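PDB 2IKK: uncharacterized HTH-type transcriptional regulator YurK from Bacillus subtilis, which probably binds DNA and regulates transcription as a GntR-family factor, with its C-terminal UTRA domain making up the present chain. Local coordinates for residues 40-45 with 50-55; 57-62 with 85-90; 119-124 with 129-134. One frame throughout, in Å; residues are numbered along the deposited sequence.

Interaction 1 of 3, residues 40-45 with 50-55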
loop_
_atom_site.group_PDB
_atom_site.type_symbol
_atom_site.label_atom_id
_atom_site.label_comp_id
_atom_site.label_asym_id
_atom_site.label_seq_id
_atom_site.Cartn_x
_atom_site.Cartn_y
_atom_site.Cartn_z
ATOM N N ILE A 40 -24.260 17.731 0.079
ATOM C CA ILE A 40 -24.854 16.999 1.198
ATOM C C ILE A 40 -24.287 17.462 2.535
ATOM O O ILE A 40 -23.181 18.030 2.566
ATOM C CB ILE A 40 -24.600 15.445 1.089
ATOM C CG1 ILE A 40 -23.091 15.119 1.268
ATOM C CG2 ILE A 40 -25.121 14.873 -0.283
ATOM C CD1 ILE A 40 -22.735 13.585 1.361
ATOM N N PRO A 41 -24.990 17.153 3.642
ATOM C CA PRO A 41 -24.385 17.406 4.946
ATOM C C PRO A 41 -23.180 16.465 5.209
ATOM O O PRO A 41 -23.256 15.269 4.902
ATOM C CB PRO A 41 -25.530 17.166 5.966
ATOM C CG PRO A 41 -26.829 17.012 5.120
ATOM C CD PRO A 41 -26.355 16.565 3.740
ATOM N N ALA A 42 -22.098 17.005 5.774
ATOM C CA ALA A 42 -20.943 16.179 6.179
ATOM C C ALA A 42 -21.277 15.147 7.258
ATOM O O ALA A 42 -21.864 15.483 8.286
ATOM C CB ALA A 42 -19.712 17.108 6.603
ATOM N N SER A 43 -20.942 13.891 6.987
ATOM C CA SER A 43 -21.033 12.836 7.999
ATOM C C SER A 43 -20.028 13.078 9.102
ATOM O O SER A 43 -19.121 13.947 8.951
ATOM C CB SER A 43 -20.752 11.485 7.344
ATOM O OG SER A 43 -19.416 11.409 6.835
ATOM N N LYS A 44 -20.136 12.305 10.199
ATOM C CA LYS A 44 -19.145 12.444 11.296
ATOM C C LYS A 44 -17.709 12.220 10.837
ATOM O O LYS A 44 -16.838 13.064 11.112
ATOM C CB LYS A 44 -19.489 11.598 12.539
ATOM C CG LYS A 44 -20.755 12.111 13.287
ATOM C CD LYS A 44 -21.051 11.372 14.579
ATOM C CE LYS A 44 -22.124 12.124 15.449
ATOM N NZ LYS A 44 -22.547 11.298 16.695
ATOM N N PRO A 45 -17.435 11.092 10.158
ATOM C CA PRO A 45 -16.072 10.894 9.684
ATOM C C PRO A 45 -15.598 11.922 8.691
ATOM O O PRO A 45 -14.414 12.302 8.688
ATOM C CB PRO A 45 -16.120 9.516 8.975
ATOM C CG PRO A 45 -17.482 9.065 9.006
ATOM C CD PRO A 45 -18.317 9.936 9.867
ATOM N N LEU A 50 -12.158 16.727 7.747
ATOM C CA LEU A 50 -12.056 18.090 7.160
ATOM C C LEU A 50 -11.948 19.201 8.225
ATOM O O LEU A 50 -11.795 20.398 7.864
ATOM C CB LEU A 50 -13.227 18.405 6.191
ATOM C CG LEU A 50 -13.221 17.474 4.948
ATOM C CD1 LEU A 50 -14.548 17.702 4.076
ATOM C CD2 LEU A 50 -11.917 17.746 4.137
ATOM N N GLN A 51 -12.098 18.804 9.478
ATOM C CA GLN A 51 -12.070 19.662 10.671
ATOM C C GLN A 51 -13.088 20.844 10.483
ATOM O O GLN A 51 -12.729 22.057 10.572
ATOM C CB GLN A 51 -10.668 20.254 10.864
ATOM C CG GLN A 51 -9.573 19.217 11.229
ATOM C CD GLN A 51 -9.475 18.857 12.715
ATOM O OE1 GLN A 51 -10.387 19.180 13.511
ATOM N NE2 GLN A 51 -8.309 18.245 13.126
ATOM N N ILE A 52 -14.319 20.463 10.194
ATOM C CA ILE A 52 -15.421 21.400 10.041
ATOM C C ILE A 52 -16.560 21.008 10.969
ATOM O O ILE A 52 -16.559 19.945 11.530
ATOM C CB ILE A 52 -15.893 21.500 8.627
ATOM C CG1 ILE A 52 -16.471 20.163 8.132
ATOM C CG2 ILE A 52 -14.785 22.065 7.752
ATOM C CD1 ILE A 52 -16.606 19.989 6.565
ATOM N N GLN A 53 -17.535 21.894 11.092
ATOM C CA GLN A 53 -18.732 21.627 11.940
ATOM C C GLN A 53 -19.545 20.393 11.538
ATOM O O GLN A 53 -19.574 20.023 10.334
ATOM C CB GLN A 53 -19.691 22.811 11.807
ATOM C CG GLN A 53 -19.070 24.188 12.205
ATOM C CD GLN A 53 -20.127 25.280 12.236
ATOM O OE1 GLN A 53 -21.280 25.036 11.877
ATOM N NE2 GLN A 53 -19.740 26.512 12.643
ATOM N N PRO A 54 -20.204 19.747 12.543
ATOM C CA PRO A 54 -21.048 18.633 12.093
ATOM C C PRO A 54 -22.035 19.143 11.049
ATOM O O PRO A 54 -22.459 20.318 11.096
ATOM C CB PRO A 54 -21.813 18.236 13.367
ATOM C CG PRO A 54 -20.897 18.535 14.510
ATOM C CD PRO A 54 -20.245 19.919 14.024
ATOM N N GLU A 55 -22.406 18.269 10.109
ATOM C CA GLU A 55 -23.407 18.533 9.063
ATOM C C GLU A 55 -23.101 19.719 8.148
ATOM O O GLU A 55 -24.004 20.247 7.451
ATOM C CB GLU A 55 -24.854 18.723 9.599
ATOM C CG GLU A 55 -25.236 18.205 10.937
ATOM C CD GLU A 55 -24.947 16.755 11.133
ATOM O OE1 GLU A 55 -24.816 16.002 10.132
ATOM O OE2 GLU A 55 -24.856 16.366 12.333
HETATM O O HOH W 1 -21.059 15.471 11.113
#
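The short helix 44-50 links strand 33-41 to strand 57-66, and this contact draws together the chain entering that helix and the loop leaving it, with Ala-42 and Pro-41 meeting Ile-52 and Glu-55. The Ala-42 methyl points toward the loop and packs against CD1 of Ile-52, with 4.2 Å between Ala-42 CB and Ile-52 CD1; Val-58 and Ala-47 border the same small apolar cluster. The polar tie is looser. Glu-55 N gives a weak, bent hydrogen bond to Ala-42 O (3.4 Å, 131° at the hydrogen). Water 1 reinforces it, donating to Ala-42 O at 2.9 Å and accepting from Glu-55 N at 3.3 Å, while Glu-55 CA lies 3.5 Å from Ala-42 O in a CA-H...O contact. Further out, Pro-41 CB rests 3.7 Å from Glu-55 O. Both helix ends are capped: Ser-43 OG accepts from Ile-46 N at the N-cap, and Gln-51, with positive phi, closes the C terminus in a Schellman motif. The arrangement is a compact strand-helix-strand connection between antiparallel neighbours of the UTRA domain sheet.

Interaction 2 of 3, residues 57-62 with 85-90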
loop_
_atom_site.group_PDB
_atom_site.type_symbol
_atom_site.label_atom_id
_atom_site.label_comp_id
_atom_site.label_asym_id
_atom_site.label_seq_id
_atom_site.Cartn_x
_atom_site.Cartn_y
_atom_site.Cartn_z
ATOM N N PRO A 57 -22.095 21.667 4.877
ATOM C CA PRO A 57 -22.310 21.326 3.453
ATOM C C PRO A 57 -21.023 20.925 2.768
ATOM O O PRO A 57 -20.026 21.665 2.759
ATOM C CB PRO A 57 -22.864 22.623 2.845
ATOM C CG PRO A 57 -22.200 23.751 3.738
ATOM C CD PRO A 57 -22.426 23.080 5.149
ATOM N N VAL A 58 -21.065 19.760 2.124
ATOM C CA VAL A 58 -19.920 19.356 1.344
ATOM C C VAL A 58 -20.343 18.945 -0.042
ATOM O O VAL A 58 -21.492 18.553 -0.217
ATOM C CB VAL A 58 -19.112 18.189 2.043
ATOM C CG1 VAL A 58 -18.484 18.634 3.374
ATOM C CG2 VAL A 58 -19.987 16.988 2.185
ATOM N N VAL A 59 -19.477 19.099 -1.023
ATOM C CA VAL A 59 -19.805 18.595 -2.344
ATOM C C VAL A 59 -19.268 17.152 -2.389
ATOM O O VAL A 59 -18.084 16.948 -2.134
ATOM C CB VAL A 59 -19.105 19.439 -3.442
ATOM C CG1 VAL A 59 -19.295 18.829 -4.776
ATOM C CG2 VAL A 59 -19.677 20.847 -3.402
ATOM N N GLU A 60 -20.138 16.170 -2.680
ATOM C CA GLU A 60 -19.713 14.741 -2.809
ATOM C C GLU A 60 -19.527 14.412 -4.268
ATOM O O GLU A 60 -20.502 14.321 -5.008
ATOM C CB GLU A 60 -20.743 13.831 -2.127
ATOM C CG GLU A 60 -20.326 12.330 -2.159
ATOM C CD GLU A 60 -21.221 11.485 -1.286
ATOM O OE1 GLU A 60 -22.323 11.249 -1.778
ATOM O OE2 GLU A 60 -20.881 11.165 -0.111
ATOM N N LEU A 61 -18.280 14.354 -4.714
ATOM C CA LEU A 61 -18.009 14.183 -6.091
ATOM C C LEU A 61 -17.671 12.711 -6.256
ATOM O O LEU A 61 -16.727 12.210 -5.649
ATOM C CB LEU A 61 -16.813 15.043 -6.489
ATOM C CG LEU A 61 -16.148 14.697 -7.826
ATOM C CD1 LEU A 61 -17.127 15.007 -8.915
ATOM C CD2 LEU A 61 -14.822 15.382 -8.110
ATOM N N LYS A 62 -18.412 12.048 -7.129
ATOM C CA LYS A 62 -18.126 10.627 -7.505
ATOM C C LYS A 62 -17.624 10.514 -8.960
ATOM O O LYS A 62 -18.206 11.060 -9.919
ATOM C CB LYS A 62 -19.353 9.746 -7.284
ATOM C CG LYS A 62 -19.797 9.776 -5.846
ATOM C CD LYS A 62 -20.974 8.814 -5.607
ATOM C CE LYS A 62 -21.242 8.624 -4.113
ATOM N NZ LYS A 62 -22.607 7.998 -4.002
ATOM N N PRO A 85 -16.526 28.065 -1.740
ATOM C CA PRO A 85 -17.917 28.316 -2.096
ATOM C C PRO A 85 -18.184 28.202 -3.647
ATOM O O PRO A 85 -17.358 28.625 -4.448
ATOM C CB PRO A 85 -18.173 29.743 -1.528
ATOM C CG PRO A 85 -16.790 30.364 -1.458
ATOM C CD PRO A 85 -15.877 29.205 -1.077
ATOM N N GLY A 86 -19.294 27.549 -4.022
ATOM C CA GLY A 86 -19.634 27.341 -5.419
ATOM C C GLY A 86 -18.769 26.347 -6.206
ATOM O O GLY A 86 -18.826 26.323 -7.430
ATOM N N ILE A 87 -17.989 25.511 -5.521
ATOM C CA ILE A 87 -16.997 24.642 -6.245
ATOM C C ILE A 87 -17.731 23.584 -7.101
ATOM O O ILE A 87 -17.269 23.169 -8.171
ATOM C CB ILE A 87 -15.954 23.977 -5.300
ATOM C CG1 ILE A 87 -14.847 23.266 -6.138
ATOM C CG2 ILE A 87 -16.692 23.041 -4.287
ATOM C CD1 ILE A 87 -13.508 23.083 -5.342
ATOM N N ASP A 88 -18.921 23.203 -6.697
ATOM C CA ASP A 88 -19.736 22.296 -7.528
ATOM C C ASP A 88 -20.012 22.800 -8.961
ATOM O O ASP A 88 -20.289 22.005 -9.887
ATOM C CB ASP A 88 -21.075 21.982 -6.858
ATOM C CG ASP A 88 -21.831 23.220 -6.435
ATOM O OD1 ASP A 88 -21.245 24.109 -5.780
ATOM O OD2 ASP A 88 -23.027 23.313 -6.758
ATOM N N THR A 89 -20.011 24.122 -9.124
ATOM C CA THR A 89 -20.377 24.711 -10.411
ATOM C C THR A 89 -19.266 24.502 -11.448
ATOM O O THR A 89 -19.522 24.666 -12.647
ATOM C CB THR A 89 -20.783 26.219 -10.264
ATOM O OG1 THR A 89 -19.599 26.981 -9.983
ATOM C CG2 THR A 89 -21.799 26.419 -9.133
ATOM N N PHE A 90 -18.053 24.133 -10.998
ATOM C CA PHE A 90 -16.935 23.853 -11.897
ATOM C C PHE A 90 -16.821 22.396 -12.332
ATOM O O PHE A 90 -15.968 22.085 -13.167
ATOM C CB PHE A 90 -15.596 24.335 -11.277
ATOM C CG PHE A 90 -15.611 25.799 -10.918
ATOM C CD1 PHE A 90 -15.610 26.798 -11.938
ATOM C CD2 PHE A 90 -15.703 26.195 -9.595
ATOM C CE1 PHE A 90 -15.683 28.165 -11.607
ATOM C CE2 PHE A 90 -15.766 27.567 -9.235
ATOM C CZ PHE A 90 -15.795 28.558 -10.275
#
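A chi1 of 173° places CG1 of Val-59 across from the backbone N and turns CG2 to the side of that N, so that the residue presents CG2 to Ile-87 and Asp-88 and CG1 to Asp-88 alone. Ile-87 sends its CG1 branch anti to its own N (chi1 -172°), which leaves CG2 between N and the carbonyl carbon, facing the strand. The two gamma methyls meet at 3.8 Å, Val-59 CG2 to Ile-87 CG2, the side chains slanting across each other. Asp-88 takes part through its methylene: its CB lies 3.9 Å from Val-59 CG2 and 4.2 Å from Val-59 CG1, and the two side chains run nearly at right angles. The turn is held from within, for Gly-86 O accepts from both Thr-89 N (3.0 Å) and Thr-89 OG1 (2.7 Å), the hydroxyl lying in the carbonyl plane. Ile-87 also packs on Met-97 and Tyr-105, so it bridges strand 57-66 and helix 97-105. The strand's backbone pairs within the sheet, Val-59 with Tyr-79. Across the two segments the contact is made by carbon atoms alone, with no hydrogen bond, consistent with hydrophobic packing.

Interaction 3 of 3, residues 119-124 with 129-134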
loop_
_atom_site.group_PDB
_atom_site.type_symbol
_atom_site.label_atom_id
_atom_site.label_comp_id
_atom_site.label_asym_id
_atom_site.label_seq_id
_atom_site.Cartn_x
_atom_site.Cartn_y
_atom_site.Cartn_z
ATOM N N VAL A 119 -11.401 -3.379 1.961
ATOM C CA VAL A 119 -12.836 -3.350 2.296
ATOM C C VAL A 119 -13.559 -4.274 1.308
ATOM O O VAL A 119 -12.884 -4.960 0.518
ATOM C CB VAL A 119 -13.438 -1.887 2.270
ATOM C CG1 VAL A 119 -12.654 -0.958 3.259
ATOM C CG2 VAL A 119 -13.420 -1.333 0.857
ATOM N N TYR A 120 -14.899 -4.322 1.378
ATOM C CA TYR A 120 -15.649 -5.364 0.655
ATOM C C TYR A 120 -16.800 -4.664 -0.010
ATOM O O TYR A 120 -17.509 -3.887 0.665
ATOM C CB TYR A 120 -16.070 -6.506 1.601
ATOM C CG TYR A 120 -14.826 -7.220 2.084
ATOM C CD1 TYR A 120 -14.212 -8.191 1.274
ATOM C CD2 TYR A 120 -14.194 -6.805 3.306
ATOM C CE1 TYR A 120 -13.018 -8.826 1.700
ATOM C CE2 TYR A 120 -12.977 -7.412 3.718
ATOM C CZ TYR A 120 -12.425 -8.432 2.918
ATOM O OH TYR A 120 -11.226 -8.987 3.302
ATOM N N ALA A 121 -16.871 -4.862 -1.327
ATOM C CA ALA A 121 -17.868 -4.243 -2.245
ATOM C C ALA A 121 -19.287 -4.414 -1.761
ATOM O O ALA A 121 -19.709 -5.544 -1.453
ATOM C CB ALA A 121 -17.735 -4.864 -3.680
ATOM N N GLN A 122 -20.005 -3.300 -1.753
ATOM C CA GLN A 122 -21.444 -3.352 -1.583
ATOM C C GLN A 122 -22.105 -3.009 -2.901
ATOM O O GLN A 122 -21.437 -2.942 -3.950
ATOM C CB GLN A 122 -21.848 -2.462 -0.426
ATOM C CG GLN A 122 -21.453 -3.186 0.892
ATOM C CD GLN A 122 -21.611 -2.267 2.102
ATOM O OE1 GLN A 122 -22.279 -2.617 3.063
ATOM N NE2 GLN A 122 -20.989 -1.085 2.045
ATOM N N GLN A 123 -23.435 -2.877 -2.894
ATOM C CA GLN A 123 -24.151 -2.692 -4.167
ATOM C C GLN A 123 -23.555 -1.599 -5.067
ATOM O O GLN A 123 -23.345 -1.822 -6.222
ATOM C CB GLN A 123 -25.617 -2.353 -3.839
ATOM C CG GLN A 123 -26.601 -2.449 -4.958
ATOM C CD GLN A 123 -28.048 -2.216 -4.393
ATOM O OE1 GLN A 123 -28.335 -2.531 -3.214
ATOM N NE2 GLN A 123 -28.930 -1.629 -5.224
ATOM N N GLU A 124 -23.278 -0.418 -4.518
ATOM C CA GLU A 124 -22.813 0.704 -5.314
ATOM C C GLU A 124 -21.435 0.460 -5.975
ATOM O O GLU A 124 -21.216 0.772 -7.123
ATOM C CB GLU A 124 -22.761 1.989 -4.454
ATOM C CG GLU A 124 -22.275 3.164 -5.329
ATOM C CD GLU A 124 -22.356 4.539 -4.634
ATOM O OE1 GLU A 124 -21.797 4.704 -3.526
ATOM O OE2 GLU A 124 -22.940 5.459 -5.239
ATOM N N LEU A 129 -17.608 -0.557 -10.309
ATOM C CA LEU A 129 -16.373 -1.313 -10.554
ATOM C C LEU A 129 -16.607 -2.638 -11.288
ATOM O O LEU A 129 -15.667 -3.402 -11.530
ATOM C CB LEU A 129 -15.654 -1.619 -9.218
ATOM C CG LEU A 129 -14.980 -0.371 -8.613
ATOM C CD1 LEU A 129 -14.320 -0.672 -7.294
ATOM C CD2 LEU A 129 -14.005 0.332 -9.543
ATOM N N ASP A 130 -17.849 -2.891 -11.634
ATOM C CA ASP A 130 -18.175 -4.048 -12.441
ATOM C C ASP A 130 -17.569 -5.278 -11.764
ATOM O O ASP A 130 -16.758 -5.980 -12.388
ATOM C CB ASP A 130 -17.644 -3.891 -13.860
ATOM C CG ASP A 130 -18.067 -5.047 -14.762
ATOM O OD1 ASP A 130 -19.014 -5.814 -14.409
ATOM O OD2 ASP A 130 -17.424 -5.193 -15.806
ATOM N N CYS A 131 -17.986 -5.554 -10.527
ATOM C CA CYS A 131 -17.465 -6.748 -9.859
ATOM C C CYS A 131 -18.631 -7.270 -9.079
ATOM O O CYS A 131 -19.730 -6.747 -9.215
ATOM C CB CYS A 131 -16.235 -6.393 -8.983
ATOM S SG CYS A 131 -16.683 -5.206 -7.636
ATOM N N ASP A 132 -18.430 -8.316 -8.295
ATOM C CA ASP A 132 -19.473 -8.892 -7.491
ATOM C C ASP A 132 -19.610 -8.209 -6.124
ATOM O O ASP A 132 -18.628 -7.719 -5.583
ATOM C CB ASP A 132 -19.090 -10.354 -7.298
ATOM C CG ASP A 132 -19.343 -11.161 -8.508
ATOM O OD1 ASP A 132 -20.164 -10.725 -9.362
ATOM O OD2 ASP A 132 -18.712 -12.242 -8.590
ATOM N N ILE A 133 -20.811 -8.174 -5.557
ATOM C CA ILE A 133 -20.983 -7.797 -4.176
ATOM C C ILE A 133 -20.131 -8.695 -3.301
ATOM O O ILE A 133 -20.050 -9.934 -3.504
ATOM C CB ILE A 133 -22.489 -7.870 -3.759
ATOM C CG1 ILE A 133 -23.210 -6.624 -4.277
ATOM C CG2 ILE A 133 -22.651 -7.939 -2.171
ATOM C CD1 ILE A 133 -24.030 -6.833 -5.586
ATOM N N GLY A 134 -19.401 -8.082 -2.368
ATOM C CA GLY A 134 -18.562 -8.851 -1.485
ATOM C C GLY A 134 -17.106 -8.926 -1.927
ATOM O O GLY A 134 -16.264 -9.356 -1.130
#
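Ala-121 and Gly-134 are joined by the one hydrogen bond of this contact, Gly-134 N to Ala-121 O at 2.7 Å with 156° at the hydrogen; the donor approaches tilted from the carbonyl plane. Gly-134 has a positive phi of 97°, and in this conformation it brings its N-H to that oxygen. The Ala-121 methyl points into the loop, 3.5 Å from Asp-132 O and 4.1 Å from Cys-131 SG. Of the Cys-131 side chain it is the sulfur that does the touching. Ile-133 divides its two branches. CG2, anti to the backbone N, comes 3.9 Å from Ala-121 O, whereas CG1 stands beside that N (chi1 -79°) and reaches back to the first turn of helix 123-129, 4.0 Å from Gln-123 N and equally far from Gln-122 C. Tyr-120 carries its ring anti to the carbonyl carbon, and the ring offers its edge: Tyr-120 CD1 lies 3.4 Å from Gly-134 O, which sits in the ring plane. Gln-122 is the N-cap before helix 123-129, the helix between the two segments, and Asp-130, the first residue past it, closes it in a Schellman motif. Arg-163 accompanies that end, donating to Leu-129 O and Asp-130 O. The contact thus spans the two ends of helix 123-129 where it links strand 111-120 to strand 136-146, with Ala-121 and Leu-129 packing on Leu-137 and Tyr-120 reaching Thr-161 of the second subunit.

From the N terminus, the three contacts follow in series, with none nested or crossed. Interaction 1 closes the loop around helix 44-50, between strands 33-41 and 57-66. Interaction 2 opens directly afterwards and spans the hairpin of strands 57-66 and 71-80, bringing the 3-10 turn before helix 97-105 back to the sheet. Interaction 3 closes a loop like the first, around helix 123-129. Interactions 1 and 2 meet at the probable hydrogen bond of Ile-40 O with Val-58 N, where neighbouring strands 33-41 and 57-66 pair. Interactions 2 and 3, with centres about 25 Å apart, still touch through the salt bridge of Lys-62 NZ with Glu-124 OE2. All three reach the same six-stranded antiparallel sheet.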